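Local coordinates for oxidoreductase (Listeria innocua, PDB 3E18), which binds NAD and probably acts as a dehydrogenase of the GFO/IDH/MocA family, although its substrate and precise function are unknown, at residues D128-I133 with H251-S256; L149-H154 with L236-V241; G211-I216 with Q225-T230; G257-P262 with S296-A301. One frame throughout, in Å; residues are numbered along the deposited sequence.

In the fold
Coming from the Rossmann domain, the chain enters helix 129-140, whose first turn will be met again at 251-256: contact 1 closes the longest of these loops. Within that loop, strand 146-154 pairs with 236-241 to close contact 2, and inside contact 2 the hairpin of strands 211-218 and 223-229 makes contact 3. Strands 146-154 and 223-229 are neighbours, so contacts 2 and 3 share one sheet. Contact 4 follows in series, joining 257-262 of that sheet to the loop 296-301, and no loops cross. Contact 1 touches contact 2 through D130 and W239, and contact 4 through a backbone bond from A301 to L132. Contacts 2, 3 and 4 reach the second subunit.

Contact 1 of 4, residues D128-I133 with H251-S256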
loop_
_atom_site.group_PDB
_atom_site.type_symbol
_atom_site.label_atom_id
_atom_site.label_comp_id
_atom_site.label_asym_id
_atom_site.label_seq_id
_atom_site.Cartn_x
_atom_site.Cartn_y
_atom_site.Cartn_z
ATOM N N ASP A 128 -8.028 -4.671 21.714
ATOM C CA ASP A 128 -8.584 -5.449 20.597
ATOM C C ASP A 128 -7.791 -6.743 20.388
ATOM O O ASP A 128 -6.561 -6.728 20.370
ATOM C CB ASP A 128 -8.602 -4.624 19.308
ATOM C CG ASP A 128 -9.878 -3.807 19.132
ATOM O OD1 ASP A 128 -10.727 -3.768 20.053
ATOM O OD2 ASP A 128 -10.036 -3.194 18.047
ATOM N N GLU A 129 -8.503 -7.858 20.276
ATOM C CA GLU A 129 -7.888 -9.190 20.180
ATOM C C GLU A 129 -6.972 -9.362 18.952
ATOM O O GLU A 129 -5.847 -9.865 19.062
ATOM C CB GLU A 129 -8.989 -10.262 20.174
ATOM C CG GLU A 129 -8.515 -11.614 20.671
ATOM C CD GLU A 129 -9.640 -12.631 20.870
ATOM O OE1 GLU A 129 -10.831 -12.239 20.968
ATOM O OE2 GLU A 129 -9.316 -13.839 20.921
ATOM N N ASP A 130 -7.442 -8.897 17.795
ATOM C CA ASP A 130 -6.623 -8.888 16.575
ATOM C C ASP A 130 -5.303 -8.133 16.768
ATOM O O ASP A 130 -4.251 -8.601 16.336
ATOM C CB ASP A 130 -7.395 -8.284 15.412
ATOM C CG ASP A 130 -7.839 -6.863 15.678
ATOM O OD1 ASP A 130 -8.600 -6.631 16.644
ATOM O OD2 ASP A 130 -7.447 -5.981 14.903
ATOM N N PHE A 131 -5.365 -6.980 17.427
ATOM C CA PHE A 131 -4.163 -6.189 17.685
ATOM C C PHE A 131 -3.227 -6.902 18.661
ATOM O O PHE A 131 -2.006 -6.855 18.511
ATOM C CB PHE A 131 -4.536 -4.778 18.201
ATOM C CG PHE A 131 -3.369 -4.040 18.796
ATOM C CD1 PHE A 131 -2.302 -3.650 17.987
ATOM C CD2 PHE A 131 -3.322 -3.765 20.155
ATOM C CE1 PHE A 131 -1.174 -2.995 18.527
ATOM C CE2 PHE A 131 -2.190 -3.095 20.713
ATOM C CZ PHE A 131 -1.130 -2.716 19.889
ATOM N N LEU A 132 -3.800 -7.557 19.672
ATOM C CA LEU A 132 -2.996 -8.269 20.661
ATOM C C LEU A 132 -2.303 -9.520 20.090
ATOM O O LEU A 132 -1.205 -9.881 20.542
ATOM C CB LEU A 132 -3.811 -8.580 21.924
ATOM C CG LEU A 132 -4.212 -7.342 22.757
ATOM C CD1 LEU A 132 -5.080 -7.733 23.948
ATOM C CD2 LEU A 132 -3.000 -6.528 23.223
ATOM N N ILE A 133 -2.918 -10.134 19.078
ATOM C CA ILE A 133 -2.234 -11.163 18.251
ATOM C C ILE A 133 -0.978 -10.592 17.576
ATOM O O ILE A 133 0.090 -11.194 17.658
ATOM C CB ILE A 133 -3.186 -11.804 17.220
ATOM C CG1 ILE A 133 -4.256 -12.629 17.938
ATOM C CG2 ILE A 133 -2.433 -12.703 16.230
ATOM C CD1 ILE A 133 -5.404 -13.050 17.052
ATOM N N HIS A 251 -7.321 -11.640 8.422
ATOM C CA HIS A 251 -8.275 -11.196 7.409
ATOM C C HIS A 251 -9.286 -10.186 7.917
ATOM O O HIS A 251 -9.520 -9.150 7.284
ATOM C CB HIS A 251 -9.008 -12.395 6.820
ATOM C CG HIS A 251 -8.120 -13.318 6.057
ATOM N ND1 HIS A 251 -7.643 -13.020 4.799
ATOM C CD2 HIS A 251 -7.618 -14.534 6.373
ATOM C CE1 HIS A 251 -6.884 -14.015 4.373
ATOM N NE2 HIS A 251 -6.849 -14.944 5.312
ATOM N N ASP A 252 -9.864 -10.483 9.072
ATOM C CA ASP A 252 -11.101 -9.856 9.497
ATOM C C ASP A 252 -11.199 -9.881 11.032
ATOM O O ASP A 252 -10.321 -10.433 11.713
ATOM C CB ASP A 252 -12.264 -10.631 8.846
ATOM C CG ASP A 252 -13.602 -9.948 9.008
ATOM O OD1 ASP A 252 -14.530 -10.595 9.560
ATOM O OD2 ASP A 252 -13.725 -8.771 8.600
ATOM N N TRP A 253 -12.263 -9.279 11.564
ATOM C CA TRP A 253 -12.575 -9.269 12.998
ATOM C C TRP A 253 -12.810 -10.666 13.593
ATOM O O TRP A 253 -12.688 -10.847 14.804
ATOM C CB TRP A 253 -13.801 -8.389 13.287
ATOM C CG TRP A 253 -13.684 -6.971 12.799
ATOM C CD1 TRP A 253 -14.433 -6.374 11.817
ATOM C CD2 TRP A 253 -12.766 -5.972 13.266
ATOM N NE1 TRP A 253 -14.031 -5.068 11.645
ATOM C CE2 TRP A 253 -13.017 -4.794 12.526
ATOM C CE3 TRP A 253 -11.756 -5.960 14.238
ATOM C CZ2 TRP A 253 -12.292 -3.621 12.723
ATOM C CZ3 TRP A 253 -11.043 -4.787 14.441
ATOM C CH2 TRP A 253 -11.312 -3.636 13.685
ATOM N N ASP A 254 -13.144 -11.642 12.749
ATOM C CA ASP A 254 -13.293 -13.028 13.198
ATOM C C ASP A 254 -11.952 -13.722 13.521
ATOM O O ASP A 254 -11.939 -14.859 13.984
ATOM C CB ASP A 254 -14.142 -13.834 12.198
ATOM C CG ASP A 254 -13.467 -14.015 10.832
ATOM O OD1 ASP A 254 -12.371 -13.453 10.583
ATOM O OD2 ASP A 254 -14.050 -14.741 9.992
ATOM N N LEU A 255 -10.840 -13.034 13.246
ATOM C CA LEU A 255 -9.474 -13.497 13.600
ATOM C C LEU A 255 -8.949 -14.652 12.729
ATOM O O LEU A 255 -7.989 -15.328 13.108
ATOM C CB LEU A 255 -9.365 -13.854 15.091
ATOM C CG LEU A 255 -9.160 -12.807 16.194
ATOM C CD1 LEU A 255 -9.580 -11.376 15.838
ATOM C CD2 LEU A 255 -9.828 -13.272 17.457
ATOM N N SER A 256 -9.577 -14.877 11.575
ATOM C CA SER A 256 -9.054 -15.836 10.607
ATOM C C SER A 256 -7.769 -15.305 9.977
ATOM O O SER A 256 -7.598 -14.098 9.821
ATOM C CB SER A 256 -10.073 -16.134 9.506
ATOM O OG SER A 256 -10.330 -14.981 8.731
#
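L255 reaches from the turn of a beta hairpin onto the first turn of helix 129-140, where E129, D130 and I133 receive it. The hairpin links strands 246-250 and 257-262 of the large mixed sheet beyond the Rossmann domain. Its corner, D252 to L255, is a type I turn in which L255 N bonds to D252 O at 3.1 Å.

The aliphatic contacts run through L255. I133 CD1 packs on L255 CG at 3.9 Å, and L255 CD1 lies 3.8 Å from D130 CB. An unstaggered chi2 of 22° puts CD1 there, which suggests some strain. The remaining methyl, L255 CD2, lies against the carboxylate end of E129, 3.5 Å from E129 CD, the two side chains crossing at about a right angle.

The polar-aromatic contacts belong to W253. D130 OD1 stands in the plane of the indole, at its rim, 3.8 Å from W253 CZ3, with the carboxylate turned 85° against the ring. This brings a carboxylate oxygen to the C-H edge rather than to the pi face. The other oxygen, D130 OD2, is taken by W239 NE1 and R238 NE. D128 also approaches W253 CZ3, through OD2, but its main partner is R125, and its side chain lies about 6 Å from that of N124, an NAD-binding residue.

No hydrogen bond joins the two segments; those of the turn are internal. D254 makes an Asx turn, its OD1 accepting from S256 N at 3.3 Å, with the N-H arriving from above the carboxylate plane.

Contact 2 of 4, residues L149-H154 with L236-V241. With GOL (glycerol), chain J.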
loop_
_atom_site.group_PDB
_atom_site.type_symbol
_atom_site.label_atom_id
_atom_site.label_comp_id
_atom_site.label_asym_id
_atom_site.label_seq_id
_atom_site.Cartn_x
_atom_site.Cartn_y
_atom_site.Cartn_z
ATOM N N LEU A 149 4.340 -3.129 8.803
ATOM C CA LEU A 149 2.965 -3.476 9.244
ATOM C C LEU A 149 1.922 -2.761 8.431
ATOM O O LEU A 149 2.022 -1.570 8.197
ATOM C CB LEU A 149 2.751 -3.103 10.723
ATOM C CG LEU A 149 3.627 -3.756 11.797
ATOM C CD1 LEU A 149 4.970 -3.024 11.992
ATOM C CD2 LEU A 149 2.852 -3.792 13.098
ATOM N N GLU A 150 0.863 -3.458 8.030
ATOM C CA GLU A 150 -0.172 -2.768 7.304
ATOM C C GLU A 150 -1.459 -3.032 8.052
ATOM O O GLU A 150 -1.804 -4.176 8.280
ATOM C CB GLU A 150 -0.261 -3.230 5.838
ATOM C CG GLU A 150 0.999 -2.938 5.042
ATOM C CD GLU A 150 0.989 -3.424 3.613
ATOM O OE1 GLU A 150 -0.072 -3.841 3.077
ATOM O OE2 GLU A 150 2.083 -3.379 3.015
ATOM N N SER A 151 -2.120 -1.957 8.473
ATOM C CA SER A 151 -3.300 -2.024 9.323
ATOM C C SER A 151 -4.421 -1.300 8.602
ATOM O O SER A 151 -4.304 -0.108 8.303
ATOM C CB SER A 151 -2.961 -1.375 10.670
ATOM O OG SER A 151 -4.084 -1.294 11.532
ATOM N N ARG A 152 -5.516 -2.003 8.303
ATOM C CA ARG A 152 -6.552 -1.457 7.435
ATOM C C ARG A 152 -7.924 -1.692 8.035
ATOM O O ARG A 152 -8.225 -2.784 8.471
ATOM C CB ARG A 152 -6.541 -2.151 6.054
ATOM C CG ARG A 152 -5.351 -1.830 5.152
ATOM C CD ARG A 152 -5.446 -2.583 3.816
ATOM N NE ARG A 152 -4.347 -2.224 2.902
ATOM C CZ ARG A 152 -3.172 -2.848 2.826
ATOM N NH1 ARG A 152 -2.251 -2.431 1.964
ATOM N NH2 ARG A 152 -2.899 -3.876 3.616
ATOM N N VAL A 153 -8.753 -0.662 8.055
ATOM C CA VAL A 153 -10.168 -0.863 8.351
ATOM C C VAL A 153 -10.969 -0.408 7.144
ATOM O O VAL A 153 -11.065 0.785 6.863
ATOM C CB VAL A 153 -10.607 -0.137 9.658
ATOM C CG1 VAL A 153 -12.112 -0.297 9.873
ATOM C CG2 VAL A 153 -9.852 -0.698 10.866
ATOM N N HIS A 154 -11.556 -1.366 6.436
ATOM C CA HIS A 154 -12.302 -1.094 5.218
ATOM C C HIS A 154 -13.770 -1.435 5.422
ATOM O O HIS A 154 -14.104 -2.361 6.158
ATOM C CB HIS A 154 -11.773 -1.971 4.078
ATOM C CG HIS A 154 -10.485 -1.491 3.472
ATOM N ND1 HIS A 154 -9.883 -2.144 2.418
ATOM C CD2 HIS A 154 -9.706 -0.417 3.743
ATOM C CE1 HIS A 154 -8.775 -1.508 2.082
ATOM N NE2 HIS A 154 -8.645 -0.454 2.867
ATOM N N LEU A 236 -9.828 -5.313 2.051
ATOM C CA LEU A 236 -8.504 -5.907 2.129
ATOM C C LEU A 236 -8.318 -6.400 3.575
ATOM O O LEU A 236 -9.122 -6.042 4.426
ATOM C CB LEU A 236 -7.424 -4.877 1.745
ATOM C CG LEU A 236 -7.329 -4.491 0.258
ATOM C CD1 LEU A 236 -6.180 -3.510 0.030
ATOM C CD2 LEU A 236 -7.144 -5.715 -0.633
ATOM N N PRO A 237 -7.291 -7.244 3.863
ATOM C CA PRO A 237 -7.148 -7.731 5.251
ATOM C C PRO A 237 -6.995 -6.660 6.330
ATOM O O PRO A 237 -6.423 -5.584 6.079
ATOM C CB PRO A 237 -5.858 -8.581 5.209
ATOM C CG PRO A 237 -5.206 -8.253 3.944
ATOM C CD PRO A 237 -6.285 -7.871 2.986
ATOM N N ARG A 238 -7.473 -6.990 7.530
ATOM C CA ARG A 238 -7.307 -6.144 8.704
ATOM C C ARG A 238 -5.815 -5.925 8.994
ATOM O O ARG A 238 -5.401 -4.795 9.231
ATOM C CB ARG A 238 -8.050 -6.758 9.899
ATOM C CG ARG A 238 -7.891 -6.038 11.231
ATOM C CD ARG A 238 -8.548 -4.669 11.294
ATOM N NE ARG A 238 -8.148 -3.982 12.517
ATOM C CZ ARG A 238 -7.043 -3.253 12.665
ATOM N NH1 ARG A 238 -6.207 -3.046 11.654
ATOM N NH2 ARG A 238 -6.795 -2.700 13.833
ATOM N N TRP A 239 -5.019 -6.992 8.944
ATOM C CA TRP A 239 -3.561 -6.896 9.227
ATOM C C TRP A 239 -2.770 -7.641 8.161
ATOM O O TRP A 239 -3.183 -8.706 7.712
ATOM C CB TRP A 239 -3.254 -7.510 10.589
ATOM C CG TRP A 239 -3.719 -6.669 11.775
ATOM C CD1 TRP A 239 -4.859 -6.837 12.511
ATOM C CD2 TRP A 239 -3.033 -5.560 12.344
ATOM N NE1 TRP A 239 -4.933 -5.887 13.509
ATOM C CE2 TRP A 239 -3.815 -5.095 13.430
ATOM C CE3 TRP A 239 -1.819 -4.916 12.052
ATOM C CZ2 TRP A 239 -3.429 -4.008 14.219
ATOM C CZ3 TRP A 239 -1.439 -3.834 12.824
ATOM C CH2 TRP A 239 -2.238 -3.385 13.895
ATOM N N TYR A 240 -1.641 -7.077 7.740
ATOM C CA TYR A 240 -0.725 -7.773 6.859
ATOM C C TYR A 240 0.641 -7.325 7.333
ATOM O O TYR A 240 0.963 -6.141 7.277
ATOM C CB TYR A 240 -0.955 -7.405 5.389
ATOM C CG TYR A 240 0.028 -8.052 4.407
ATOM C CD1 TYR A 240 -0.139 -9.378 3.974
ATOM C CD2 TYR A 240 1.120 -7.335 3.918
ATOM C CE1 TYR A 240 0.763 -9.966 3.073
ATOM C CE2 TYR A 240 2.023 -7.910 3.015
ATOM C CZ TYR A 240 1.845 -9.224 2.605
ATOM O OH TYR A 240 2.740 -9.776 1.711
ATOM N N VAL A 241 1.419 -8.264 7.845
ATOM C CA VAL A 241 2.671 -7.901 8.527
ATOM C C VAL A 241 3.849 -8.696 7.991
ATOM O O VAL A 241 3.711 -9.852 7.661
ATOM C CB VAL A 241 2.550 -8.042 10.084
ATOM C CG1 VAL A 241 1.564 -6.994 10.666
ATOM C CG2 VAL A 241 2.110 -9.459 10.499
HETATM C C1 GOL J . -11.600 -5.877 8.927
HETATM O O1 GOL J . -12.881 -6.361 8.583
HETATM C C2 GOL J . -11.363 -4.509 8.283
HETATM O O2 GOL J . -12.511 -3.701 8.407
HETATM C C3 GOL J . -11.040 -4.666 6.803
HETATM O O3 GOL J . -9.801 -4.072 6.471
HETATM O O HOH W 1 -3.715 -4.846 6.261
#
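S151 and R238 meet at the tight side of this antiparallel pairing in the C-terminal sheet, R238 NH1 donating to S151 OG at 2.8 Å in the guanidinium plane. S151 CB lies over the six-membered ring of W239 as a CH-pi contact, 4.0 Å from its centroid. The R238 guanidinium is sandwiched, with V153 CG2 over one face and W239 NE1 over the centre of the other. D130 fixes both side chains from helix 129-140. E150 N bonds to Y240 O at 2.8 Å; against strand 246-250, R238 and W239 form a classic beta bulge.

One water links E150 O, P237 O and R152 NH2. Beyond it the backbones diverge, from 4.9 Å between R152 CA and R238 CA to 6.9 Å between H154 CA and L236 CA. At the L236 end a glycerol, probably from crystallisation, puts O3 2.9 Å from R152 O. L236 N donates to H154 ND1 at 3.2 Å; H154 NE2 bonds to E227.

R152 NH1 and NH2 both grip E150 OE1 in a salt bridge, while E150 OE2 bonds to H148. Each carboxylate probably offsets the charge of its own R152, which comes close to R152 of the second subunit.

Contact 3 of 4, residues G211-I216 with Q225-T230; sequences GFVTFI and QIEVGT
Q225 carries its extended side chain obliquely across V213, NE2 coming within 3.6 Å of V213 CG2, while OE1 stands at the edge of the F215 ring. The same NE2 donates to E227 OE1 at 2.9 Å, in the amide plane and nearly along the acceptor's C-O axis; OE1 is hydrogen-bonded to Q225 NE2 of the second subunit. I226 pairs with T214 through two backbone bonds, T214 N to I226 O being 3.0 Å. Its side chain turns to the opposite face, toward helix 173-188, with CB on T214 CG2 at 3.7 Å, CG1 on I216 CD1 and CG2 beside F212. This is an antiparallel beta hairpin in the large mixed sheet of the C-terminal domain. E227 returns to the V213 side, its OE1 3.7 Å from V213 CG2, and its OE2 accepts from H154 NE2 on the adjoining strand. At V228 the backbone bonds are to F212, whose ring has V228 N above one face, near the rim, and whose CE2 meets V228 CG2 at a close 3.4 Å. V228 O also lies 3.3 Å from G211 CA, and past G229 the side chain of T230 bonds through OG1 to D210 O.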
loop_
_atom_site.group_PDB
_atom_site.type_symbol
_atom_site.label_atom_id
_atom_site.label_comp_id
_atom_site.label_asym_id
_atom_site.label_seq_id
_atom_site.Cartn_x
_atom_site.Cartn_y
_atom_site.Cartn_z
ATOM N N GLY A 211 -11.941 8.720 4.270
ATOM C CA GLY A 211 -10.954 7.688 4.354
ATOM C C GLY A 211 -9.590 8.311 4.159
ATOM O O GLY A 211 -9.480 9.463 3.775
ATOM N N PHE A 212 -8.560 7.518 4.378
ATOM C CA PHE A 212 -7.185 7.979 4.175
ATOM C C PHE A 212 -6.242 6.813 4.015
ATOM O O PHE A 212 -6.609 5.661 4.273
ATOM C CB PHE A 212 -6.735 8.860 5.341
ATOM C CG PHE A 212 -6.545 8.120 6.634
ATOM C CD1 PHE A 212 -5.275 7.736 7.041
ATOM C CD2 PHE A 212 -7.633 7.811 7.452
ATOM C CE1 PHE A 212 -5.084 7.040 8.227
ATOM C CE2 PHE A 212 -7.440 7.123 8.646
ATOM C CZ PHE A 212 -6.160 6.741 9.026
ATOM N N VAL A 213 -5.007 7.128 3.629
ATOM C CA VAL A 213 -3.936 6.173 3.715
ATOM C C VAL A 213 -2.726 6.993 4.129
ATOM O O VAL A 213 -2.613 8.152 3.752
ATOM C CB VAL A 213 -3.716 5.405 2.371
ATOM C CG1 VAL A 213 -3.708 6.357 1.178
ATOM C CG2 VAL A 213 -2.446 4.559 2.412
ATOM N N THR A 214 -1.864 6.410 4.940
ATOM C CA THR A 214 -0.628 7.058 5.321
ATOM C C THR A 214 0.527 6.059 5.320
ATOM O O THR A 214 0.333 4.896 5.629
ATOM C CB THR A 214 -0.785 7.797 6.683
ATOM O OG1 THR A 214 0.477 8.337 7.091
ATOM C CG2 THR A 214 -1.316 6.874 7.768
ATOM N N PHE A 215 1.735 6.507 4.968
ATOM C CA PHE A 215 2.880 5.627 5.013
ATOM C C PHE A 215 3.834 6.277 5.988
ATOM O O PHE A 215 4.251 7.427 5.795
ATOM C CB PHE A 215 3.533 5.470 3.625
ATOM C CG PHE A 215 4.509 4.299 3.523
ATOM C CD1 PHE A 215 4.074 3.054 3.094
ATOM C CD2 PHE A 215 5.864 4.455 3.848
ATOM C CE1 PHE A 215 4.959 1.966 2.993
ATOM C CE2 PHE A 215 6.747 3.386 3.751
ATOM C CZ PHE A 215 6.292 2.132 3.314
ATOM N N ILE A 216 4.138 5.544 7.052
ATOM C CA ILE A 216 4.911 6.054 8.165
ATOM C C ILE A 216 6.249 5.339 8.223
ATOM O O ILE A 216 6.309 4.125 8.066
ATOM C CB ILE A 216 4.127 5.859 9.494
ATOM C CG1 ILE A 216 2.835 6.684 9.463
ATOM C CG2 ILE A 216 4.950 6.255 10.713
ATOM C CD1 ILE A 216 1.776 6.155 10.394
ATOM N N GLN A 225 1.847 1.101 6.914
ATOM C CA GLN A 225 0.851 1.742 6.106
ATOM C C GLN A 225 -0.436 1.566 6.874
ATOM O O GLN A 225 -0.758 0.442 7.241
ATOM C CB GLN A 225 0.746 1.077 4.739
ATOM C CG GLN A 225 -0.342 1.708 3.845
ATOM C CD GLN A 225 -0.318 1.184 2.422
ATOM O OE1 GLN A 225 0.729 0.805 1.916
ATOM N NE2 GLN A 225 -1.487 1.148 1.769
ATOM N N ILE A 226 -1.131 2.676 7.139
ATOM C CA ILE A 226 -2.398 2.672 7.890
ATOM C C ILE A 226 -3.475 3.173 6.966
ATOM O O ILE A 226 -3.308 4.167 6.257
ATOM C CB ILE A 226 -2.336 3.583 9.163
ATOM C CG1 ILE A 226 -1.103 3.265 10.030
ATOM C CG2 ILE A 226 -3.656 3.571 9.921
ATOM C CD1 ILE A 226 -0.961 1.820 10.494
ATOM N N GLU A 227 -4.622 2.520 6.966
ATOM C CA GLU A 227 -5.584 2.914 5.972
ATOM C C GLU A 227 -6.944 2.736 6.602
ATOM O O GLU A 227 -7.136 1.820 7.394
ATOM C CB GLU A 227 -5.395 1.950 4.811
ATOM C CG GLU A 227 -6.034 2.258 3.518
ATOM C CD GLU A 227 -5.540 1.290 2.466
ATOM O OE1 GLU A 227 -4.381 1.420 2.002
ATOM O OE2 GLU A 227 -6.307 0.375 2.128
ATOM N N VAL A 228 -7.851 3.655 6.302
ATOM C CA VAL A 228 -9.267 3.497 6.620
ATOM C C VAL A 228 -9.981 3.810 5.343
ATOM O O VAL A 228 -9.608 4.742 4.633
ATOM C CB VAL A 228 -9.745 4.461 7.742
ATOM C CG1 VAL A 228 -11.283 4.380 7.944
ATOM C CG2 VAL A 228 -9.072 4.141 9.062
ATOM N N GLY A 229 -11.021 3.045 5.034
ATOM C CA GLY A 229 -11.825 3.368 3.884
ATOM C C GLY A 229 -13.267 3.058 4.231
ATOM O O GLY A 229 -13.535 2.097 4.954
ATOM N N THR A 230 -14.177 3.886 3.727
ATOM C CA THR A 230 -15.618 3.717 3.962
ATOM C C THR A 230 -16.370 3.574 2.648
ATOM O O THR A 230 -17.605 3.648 2.608
ATOM C CB THR A 230 -16.225 4.881 4.811
ATOM O OG1 THR A 230 -15.941 6.159 4.208
ATOM C CG2 THR A 230 -15.686 4.859 6.226
#

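Contact 4 of 4, residues G257-P262 with S296-A301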
loop_
_atom_site.group_PDB
_atom_site.type_symbol
_atom_site.label_atom_id
_atom_site.label_comp_id
_atom_site.label_asym_id
_atom_site.label_seq_id
_atom_site.Cartn_x
_atom_site.Cartn_y
_atom_site.Cartn_z
ATOM N N GLY A 257 -6.878 -16.217 9.622
ATOM C CA GLY A 257 -5.604 -15.864 9.016
ATOM C C GLY A 257 -4.549 -16.890 9.334
ATOM O O GLY A 257 -4.846 -17.968 9.860
ATOM N N GLU A 258 -3.304 -16.562 9.016
ATOM C CA GLU A 258 -2.247 -17.529 9.172
ATOM C C GLU A 258 -0.921 -16.846 9.101
ATOM O O GLU A 258 -0.826 -15.659 8.823
ATOM C CB GLU A 258 -2.308 -18.603 8.069
ATOM C CG GLU A 258 -2.090 -18.096 6.653
ATOM C CD GLU A 258 -2.160 -19.213 5.619
ATOM O OE1 GLU A 258 -2.960 -20.157 5.801
ATOM O OE2 GLU A 258 -1.416 -19.144 4.622
ATOM N N ILE A 259 0.103 -17.637 9.328
ATOM C CA ILE A 259 1.477 -17.204 9.214
ATOM C C ILE A 259 2.187 -18.179 8.283
ATOM O O ILE A 259 1.933 -19.380 8.343
ATOM C CB ILE A 259 2.116 -17.223 10.589
ATOM C CG1 ILE A 259 1.566 -16.069 11.432
ATOM C CG2 ILE A 259 3.636 -17.129 10.491
ATOM C CD1 ILE A 259 1.652 -16.327 12.891
ATOM N N VAL A 260 3.051 -17.659 7.410
ATOM C CA VAL A 260 3.907 -18.482 6.565
ATOM C C VAL A 260 5.368 -18.068 6.808
ATOM O O VAL A 260 5.695 -16.898 6.760
ATOM C CB VAL A 260 3.498 -18.397 5.070
ATOM C CG1 VAL A 260 4.378 -19.304 4.212
ATOM C CG2 VAL A 260 2.029 -18.841 4.890
ATOM N N LYS A 261 6.226 -19.031 7.114
ATOM C CA LYS A 261 7.629 -18.754 7.433
ATOM C C LYS A 261 8.532 -19.567 6.527
ATOM O O LYS A 261 8.154 -20.655 6.122
ATOM C CB LYS A 261 7.930 -19.191 8.877
ATOM C CG LYS A 261 7.228 -18.408 9.995
ATOM C CD LYS A 261 7.464 -19.050 11.384
ATOM C CE LYS A 261 8.951 -19.109 11.756
ATOM N NZ LYS A 261 9.521 -17.757 11.922
ATOM N N PRO A 262 9.757 -19.071 6.243
ATOM C CA PRO A 262 10.746 -19.876 5.534
ATOM C C PRO A 262 11.330 -20.988 6.422
ATOM O O PRO A 262 11.387 -20.838 7.643
ATOM C CB PRO A 262 11.853 -18.866 5.214
ATOM C CG PRO A 262 11.747 -17.847 6.298
ATOM C CD PRO A 262 10.269 -17.730 6.578
ATOM N N SER A 296 -0.695 -21.528 12.401
ATOM C CA SER A 296 -1.821 -20.764 12.921
ATOM C C SER A 296 -1.297 -19.484 13.546
ATOM O O SER A 296 -0.120 -19.411 13.930
ATOM C CB SER A 296 -2.590 -21.578 13.966
ATOM O OG SER A 296 -3.394 -22.560 13.339
ATOM N N LEU A 297 -2.160 -18.471 13.602
ATOM C CA LEU A 297 -1.919 -17.269 14.392
ATOM C C LEU A 297 -1.807 -17.638 15.869
ATOM O O LEU A 297 -2.556 -18.495 16.335
ATOM C CB LEU A 297 -3.064 -16.258 14.200
ATOM C CG LEU A 297 -3.237 -15.684 12.787
ATOM C CD1 LEU A 297 -4.557 -14.953 12.633
ATOM C CD2 LEU A 297 -2.089 -14.753 12.469
ATOM N N PRO A 298 -0.882 -16.988 16.609
ATOM C CA PRO A 298 -0.734 -17.269 18.034
ATOM C C PRO A 298 -1.952 -16.804 18.823
ATOM O O PRO A 298 -2.808 -16.098 18.285
ATOM C CB PRO A 298 0.483 -16.429 18.447
ATOM C CG PRO A 298 1.089 -15.935 17.196
ATOM C CD PRO A 298 0.050 -15.940 16.160
ATOM N N ALA A 299 -2.027 -17.227 20.084
ATOM C CA ALA A 299 -2.981 -16.675 21.036
ATOM C C ALA A 299 -2.578 -15.218 21.274
ATOM O O ALA A 299 -1.380 -14.899 21.244
ATOM C CB ALA A 299 -2.951 -17.478 22.355
ATOM N N PRO A 300 -3.564 -14.330 21.497
ATOM C CA PRO A 300 -3.254 -12.911 21.719
ATOM C C PRO A 300 -2.418 -12.687 22.971
ATOM O O PRO A 300 -2.546 -13.447 23.942
ATOM C CB PRO A 300 -4.635 -12.280 21.889
ATOM C CG PRO A 300 -5.510 -13.417 22.343
ATOM C CD PRO A 300 -5.021 -14.573 21.552
ATOM N N ALA A 301 -1.542 -11.680 22.937
ATOM C CA ALA A 301 -0.834 -11.224 24.130
ATOM C C ALA A 301 -1.838 -10.775 25.204
ATOM O O ALA A 301 -3.010 -10.514 24.910
ATOM C CB ALA A 301 0.107 -10.079 23.784
HETATM O O HOH W 2 -4.682 -18.968 12.391
#
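I259 points from its strand toward L297 and P298, and from its CB a branch reaches across to the loop. CG1, anti to the carbonyl carbon (chi1 -72°), comes to 4.0 Å from L297 CD2. From there CD1 runs on to the tip, which touches P298 CD at 3.7 Å, the two side chains crossing at about a right angle. The same methyl also lies 3.7 Å from S296 O and close to L297 CA, so it rests against the backbone of the loop as well as its side chains. M137 of helix 129-140 adjoins both I259 and P298, which places this patch between sheet and helix.

L297 covers the start of the strand: its CG sits 3.9 Å from E258 N and its CD1 3.8 Å from G257 C. The backbone at G257 (phi 151°) adopts a conformation readily open only to glycine. Polar linkage across the contact is carried by one water, which donates to G257 O at 2.7 Å and accepts from L297 N.

Just before this loop, strand 292-295 pairs with 257-262 directly, I259 bonding to L295. Past S296 the chain leaves the edge of the sheet, and no direct hydrogen bond joins the two segments: attachment rests on aliphatic packing and a water bridge.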